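Local coordinates for 5-carboxymethyl-2-hydroxymuconate semialdehyde dehydrogenase (Thermus thermophilus, PDB 2D4E) that catalyses the NAD-dependent oxidation of 5-carboxymethyl-2-hydroxymuconate semialdehyde to the corresponding carboxylic acid, as a member of the aldehyde dehydrogenase family, at the interface of chains A and B and the interface of chains A and C. Residues are numbered along the deposited sequence; one frame, centred on the assembly and turned at random. Chains: chain A/B/C, 5-carboxymethyl-2-hydroxymuconate semialdehyde dehydrogenase.

Contact 1: the interface of chains A and B. Residues chain A 3, 291-292, 295, 466; chain B 509-511.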
loop_
_atom_site.group_PDB
_atom_site.type_symbol
_atom_site.label_atom_id
_atom_site.label_comp_id
_atom_site.label_asym_id
_atom_site.label_seq_id
_atom_site.Cartn_x
_atom_site.Cartn_y
_atom_site.Cartn_z
ATOM N N TYR A 3 2.882 -20.762 -23.665
ATOM C CA TYR A 3 3.502 -21.643 -24.697
ATOM C C TYR A 3 2.440 -22.463 -25.433
ATOM O O TYR A 3 1.941 -23.464 -24.913
ATOM C CB TYR A 3 4.521 -22.585 -24.043
ATOM C CG TYR A 3 5.574 -21.878 -23.216
ATOM C CD1 TYR A 3 5.401 -21.681 -21.844
ATOM C CD2 TYR A 3 6.741 -21.394 -23.809
ATOM C CE1 TYR A 3 6.367 -21.019 -21.080
ATOM C CE2 TYR A 3 7.711 -20.728 -23.059
ATOM C CZ TYR A 3 7.520 -20.544 -21.697
ATOM O OH TYR A 3 8.477 -19.874 -20.962
ATOM N N ASP A 291 1.774 -33.931 -17.122
ATOM C CA ASP A 291 2.031 -32.943 -18.160
ATOM C C ASP A 291 2.909 -31.816 -17.642
ATOM O O ASP A 291 3.862 -31.407 -18.306
ATOM C CB ASP A 291 0.720 -32.335 -18.659
ATOM C CG ASP A 291 -0.018 -33.239 -19.621
ATOM O OD1 ASP A 291 -1.177 -32.923 -19.945
ATOM O OD2 ASP A 291 0.561 -34.254 -20.059
ATOM N N ALA A 292 2.581 -31.320 -16.454
ATOM C CA ALA A 292 3.318 -30.216 -15.850
ATOM C C ALA A 292 4.763 -30.568 -15.556
ATOM O O ALA A 292 5.674 -29.824 -15.921
ATOM C CB ALA A 292 2.618 -29.752 -14.564
ATOM N N PHE A 295 6.919 -31.122 -18.750
ATOM C CA PHE A 295 7.250 -29.842 -19.355
ATOM C C PHE A 295 8.221 -28.995 -18.529
ATOM O O PHE A 295 9.184 -28.455 -19.066
ATOM C CB PHE A 295 5.971 -29.039 -19.626
ATOM C CG PHE A 295 6.223 -27.676 -20.207
ATOM C CD1 PHE A 295 6.342 -26.560 -19.378
ATOM C CD2 PHE A 295 6.373 -27.511 -21.580
ATOM C CE1 PHE A 295 6.609 -25.299 -19.909
ATOM C CE2 PHE A 295 6.642 -26.250 -22.127
ATOM C CZ PHE A 295 6.760 -25.143 -21.291
ATOM N N HIS A 466 2.495 -25.833 -13.892
ATOM C CA HIS A 466 3.894 -25.626 -14.208
ATOM C C HIS A 466 4.155 -24.145 -13.902
ATOM O O HIS A 466 3.296 -23.466 -13.334
ATOM C CB HIS A 466 4.140 -25.912 -15.687
ATOM C CG HIS A 466 3.201 -25.191 -16.604
ATOM N ND1 HIS A 466 1.836 -25.371 -16.560
ATOM C CD2 HIS A 466 3.432 -24.298 -17.595
ATOM C CE1 HIS A 466 1.265 -24.622 -17.488
ATOM N NE2 HIS A 466 2.212 -23.962 -18.130
ATOM N N HIS B 509 -4.102 -24.376 -18.975
ATOM C CA HIS B 509 -3.497 -24.947 -20.158
ATOM C C HIS B 509 -2.049 -25.304 -19.836
ATOM O O HIS B 509 -1.273 -24.457 -19.389
ATOM C CB HIS B 509 -3.549 -23.948 -21.317
ATOM C CG HIS B 509 -2.618 -24.281 -22.442
ATOM N ND1 HIS B 509 -1.255 -24.087 -22.360
ATOM C CD2 HIS B 509 -2.848 -24.826 -23.659
ATOM C CE1 HIS B 509 -0.686 -24.498 -23.479
ATOM N NE2 HIS B 509 -1.631 -24.952 -24.284
ATOM N N VAL B 510 -1.701 -26.569 -20.043
ATOM C CA VAL B 510 -0.345 -27.041 -19.801
ATOM C C VAL B 510 0.184 -27.548 -21.134
ATOM O O VAL B 510 -0.418 -28.429 -21.745
ATOM C CB VAL B 510 -0.324 -28.200 -18.786
ATOM C CG1 VAL B 510 1.113 -28.607 -18.488
ATOM C CG2 VAL B 510 -1.049 -27.791 -17.521
ATOM N N PRO B 511 1.309 -26.988 -21.614
ATOM C CA PRO B 511 1.880 -27.424 -22.893
ATOM C C PRO B 511 2.163 -28.921 -22.867
ATOM O O PRO B 511 2.666 -29.445 -21.873
ATOM C CB PRO B 511 3.163 -26.600 -22.999
ATOM C CG PRO B 511 2.842 -25.364 -22.227
ATOM C CD PRO B 511 2.127 -25.917 -21.018
HETATM O O HOH W 1 3.826 -31.907 -20.914
#
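One face of the A:Phe295 ring carries the pyrrolidine of B:Pro511, whose CG stands 3.9 Å above the ring plane and toward its rim, while CB reaches the ring atom CE2 at 3.6 Å. The A:Tyr3 ring lies behind A:Phe295, which packs its CZ over the tyrosine's rim; A:Tyr3 meets the proline through CB, 3.7 Å from B:Pro511 CG. With CG trans to the backbone N (chi1 178°), A:Phe295 extends from its helix toward that proline. The imidazole of A:His466 covers the other flank: its NE2 approaches B:Pro511 CD at 3.5 Å, and its CE1 comes near the B:His509 carbonyl oxygen. B:Val510 and this imidazole run antiparallel alongside each other, the CG2 branch toward ND1, and the CG1 branch rests against A:Asp291 CB (3.8 Å) and the backbone of A:Ala292, where a larger side chain than alanine's might crowd the valine. A water links the backbone oxygens of A:Asp291 and B:Pro511. Proline suits its place as a rigid, apolar block. In the fold, the loop bearing residues 509-511 near the C-terminus of chain B packs against helix 286-298, the loop at A:His466 and the N-terminal segment of chain A.

Contact 2: the interface of chains A and C. Residues chain A 146-149; chain C 144.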
loop_
_atom_site.group_PDB
_atom_site.type_symbol
_atom_site.label_atom_id
_atom_site.label_comp_id
_atom_site.label_asym_id
_atom_site.label_seq_id
_atom_site.Cartn_x
_atom_site.Cartn_y
_atom_site.Cartn_z
ATOM N N ARG A 146 5.176 7.238 0.178
ATOM C CA ARG A 146 4.199 7.576 1.209
ATOM C C ARG A 146 4.346 8.899 1.956
ATOM O O ARG A 146 5.336 9.617 1.812
ATOM C CB ARG A 146 4.201 6.446 2.241
ATOM C CG ARG A 146 4.153 5.038 1.640
ATOM C CD ARG A 146 4.405 3.967 2.705
ATOM N NE ARG A 146 3.396 3.999 3.763
ATOM C CZ ARG A 146 3.454 3.289 4.889
ATOM N NH1 ARG A 146 4.483 2.483 5.123
ATOM N NH2 ARG A 146 2.482 3.388 5.789
ATOM N N THR A 147 3.329 9.213 2.756
ATOM C CA THR A 147 3.357 10.403 3.598
ATOM C C THR A 147 3.246 9.906 5.032
ATOM O O THR A 147 2.532 8.942 5.313
ATOM C CB THR A 147 2.186 11.385 3.316
ATOM O OG1 THR A 147 0.924 10.705 3.440
ATOM C CG2 THR A 147 2.326 11.985 1.930
ATOM N N PHE A 148 3.982 10.542 5.932
ATOM C CA PHE A 148 3.956 10.170 7.334
ATOM C C PHE A 148 3.773 11.426 8.186
ATOM O O PHE A 148 4.680 11.840 8.902
ATOM C CB PHE A 148 5.256 9.474 7.741
ATOM C CG PHE A 148 5.474 8.148 7.078
ATOM C CD1 PHE A 148 6.274 8.044 5.947
ATOM C CD2 PHE A 148 4.887 6.998 7.591
ATOM C CE1 PHE A 148 6.488 6.811 5.339
ATOM C CE2 PHE A 148 5.095 5.762 6.988
ATOM C CZ PHE A 148 5.897 5.671 5.861
ATOM N N PRO A 149 2.591 12.050 8.115
ATOM C CA PRO A 149 2.377 13.255 8.918
ATOM C C PRO A 149 2.231 12.951 10.402
ATOM O O PRO A 149 1.696 11.911 10.790
ATOM C CB PRO A 149 1.113 13.861 8.307
ATOM C CG PRO A 149 0.383 12.676 7.766
ATOM C CD PRO A 149 1.461 11.799 7.199
ATOM N N GLU C 144 -1.697 9.105 7.557
ATOM C CA GLU C 144 -0.871 8.567 6.490
ATOM C C GLU C 144 -1.516 8.141 5.172
ATOM O O GLU C 144 -2.589 7.533 5.140
ATOM C CB GLU C 144 -0.065 7.382 7.034
ATOM C CG GLU C 144 0.805 7.709 8.234
ATOM C CD GLU C 144 1.439 6.472 8.851
ATOM O OE1 GLU C 144 2.110 6.601 9.904
ATOM O OE2 GLU C 144 1.267 5.372 8.284
HETATM O O HOH W 2 2.963 9.115 10.532
#
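The loop of chain C that holds C:Glu144, just before strand 145-147, meets that same strand in chain A and the loop that follows it, bearing A:Phe148 and A:Pro149. In this member of the aldehyde dehydrogenase family the site is a subunit-subunit contact, which probably helps to hold the tetramer together if the deposited assembly is the biological one. C:Glu144 reaches across as an extended rod (chi2 172°), and its methylenes run beside the backbone of chain A, with CB 3.5 Å from the carbonyl oxygen of A:Thr147. A glutamate suits this place because its aliphatic stem can pass along the strand while its carboxylate reaches polar partners farther on. The carboxylate comes to the A:Phe148 ring, where CD2 lies 3.7 Å from C:Glu144 CD, and the two planes are turned 71° apart. Its OE2 forms a long salt bridge of 3.4 Å with A:Arg146 NH2; with guanidinium and carboxylate steeply inclined to each other, this is not a paired, coplanar grip. A:Phe148 has a second role: its CZ lies 3.4 Å above the guanidinium plane of A:Arg146, toward the rim, which probably limits how that group can turn. The other carboxylate oxygen, OE1, takes a water at 2.7 Å, which continues to the backbone oxygen of A:Pro149. The ring of A:Pro149 adds apolar contact near the glutamate's CA.

Contact 3: the interface of chains A and C. Residues chain A 288, 443, 464; chain C 446-447.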
loop_
_atom_site.group_PDB
_atom_site.type_symbol
_atom_site.label_atom_id
_atom_site.label_comp_id
_atom_site.label_asym_id
_atom_site.label_seq_id
_atom_site.Cartn_x
_atom_site.Cartn_y
_atom_site.Cartn_z
ATOM N N ARG A 288 -2.726 -34.045 -15.042
ATOM C CA ARG A 288 -2.219 -32.684 -15.178
ATOM C C ARG A 288 -0.800 -32.636 -14.618
ATOM O O ARG A 288 0.090 -32.017 -15.203
ATOM C CB ARG A 288 -3.110 -31.685 -14.425
ATOM C CG ARG A 288 -2.808 -30.221 -14.763
ATOM C CD ARG A 288 -3.321 -29.261 -13.692
ATOM N NE ARG A 288 -4.769 -29.323 -13.503
ATOM C CZ ARG A 288 -5.427 -28.624 -12.579
ATOM N NH1 ARG A 288 -4.758 -27.808 -11.770
ATOM N NH2 ARG A 288 -6.746 -28.735 -12.464
ATOM N N THR A 443 -1.428 -31.484 -5.507
ATOM C CA THR A 443 -2.317 -32.137 -4.559
ATOM C C THR A 443 -3.664 -31.418 -4.581
ATOM O O THR A 443 -3.722 -30.216 -4.846
ATOM C CB THR A 443 -1.739 -32.079 -3.134
ATOM O OG1 THR A 443 -2.581 -32.821 -2.247
ATOM C CG2 THR A 443 -1.656 -30.634 -2.651
ATOM N N ASN A 464 -0.398 -27.032 -8.312
ATOM C CA ASN A 464 -1.103 -27.689 -9.410
ATOM C C ASN A 464 -0.907 -27.146 -10.818
ATOM O O ASN A 464 -1.843 -27.113 -11.618
ATOM C CB ASN A 464 -2.596 -27.748 -9.098
ATOM C CG ASN A 464 -2.891 -28.601 -7.892
ATOM O OD1 ASN A 464 -2.325 -29.679 -7.740
ATOM N ND2 ASN A 464 -3.785 -28.130 -7.026
ATOM N N LEU C 446 -9.056 -28.065 -3.376
ATOM C CA LEU C 446 -8.402 -26.768 -3.505
ATOM C C LEU C 446 -9.053 -25.842 -4.528
ATOM O O LEU C 446 -9.515 -24.760 -4.178
ATOM C CB LEU C 446 -6.920 -26.966 -3.849
ATOM C CG LEU C 446 -6.049 -25.728 -4.099
ATOM C CD1 LEU C 446 -6.102 -24.807 -2.902
ATOM C CD2 LEU C 446 -4.611 -26.153 -4.355
ATOM N N GLU C 447 -9.110 -26.268 -5.783
ATOM C CA GLU C 447 -9.686 -25.425 -6.825
ATOM C C GLU C 447 -11.166 -25.072 -6.651
ATOM O O GLU C 447 -11.579 -23.957 -6.975
ATOM C CB GLU C 447 -9.415 -26.052 -8.198
ATOM C CG GLU C 447 -7.912 -26.189 -8.447
ATOM C CD GLU C 447 -7.543 -26.910 -9.736
ATOM O OE1 GLU C 447 -6.353 -27.253 -9.877
ATOM O OE2 GLU C 447 -8.416 -27.127 -10.604
#
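Charge pairing dominates where A:Arg288 faces C:Glu447 between two subunits of this aldehyde dehydrogenase family enzyme. The side chains come from opposite directions, and the guanidinium meets the carboxylate end-on, the planes only 24° apart. NH1 gives a short bond of 2.5 Å to OE1 of C:Glu447, and NH2 gives a nearly straight one of 3.0 Å to OE2, 171° at the hydrogen; each oxygen accepts through its syn lone pair. Arginine suits the place because two parallel N-H groups match the two oxygens of a glutamate, whose extended chain carries them out from helix 446-455.

Hydrogen bonds within chain A help to position the arginine. A:Arg288 NH1 also donates to the backbone oxygen of A:Asn464 at 3.0 Å, along one of the oxygen's lone pairs, with the donor lying in the plane of the carbonyl, which helps to fix the rotation of the guanidinium. The A:Asn464 amide is itself held at both ends by the backbone of A:Thr443: OD1 accepts from its N, and ND2 donates to its O at 3.0 Å. An asparagine can supply both functions from one flat group. Substituting a methionine for A:Arg288 would probably leave the C:Glu447 carboxylate without its charged mate and the A:Asn464 carbonyl without this donor.

Van der Waals contact is slighter. C:Leu446, with CG trans to its backbone N (chi1 177°), brings its CD2 methyl within 3.4 Å of A:Asn464 ND2.

Contact 1 and contact 3 are neighbours, with the centres of their C-alpha atoms about 14 Å apart, and helix 286-298 of chain A serves both: one part of it receives chain B and another part chain C. The loop residues A:Asn464 and A:His466, two positions apart, likewise divide between the two partners. Between C-alpha centres, contact 2 lies about 45 Å from contact 1 and 42 Å from contact 3, so contacts 2 and 3 join the same two chains at well-separated places. Two-fold symmetry gives each contact a twin, as suits a tetramer if the deposited assembly is the biological one.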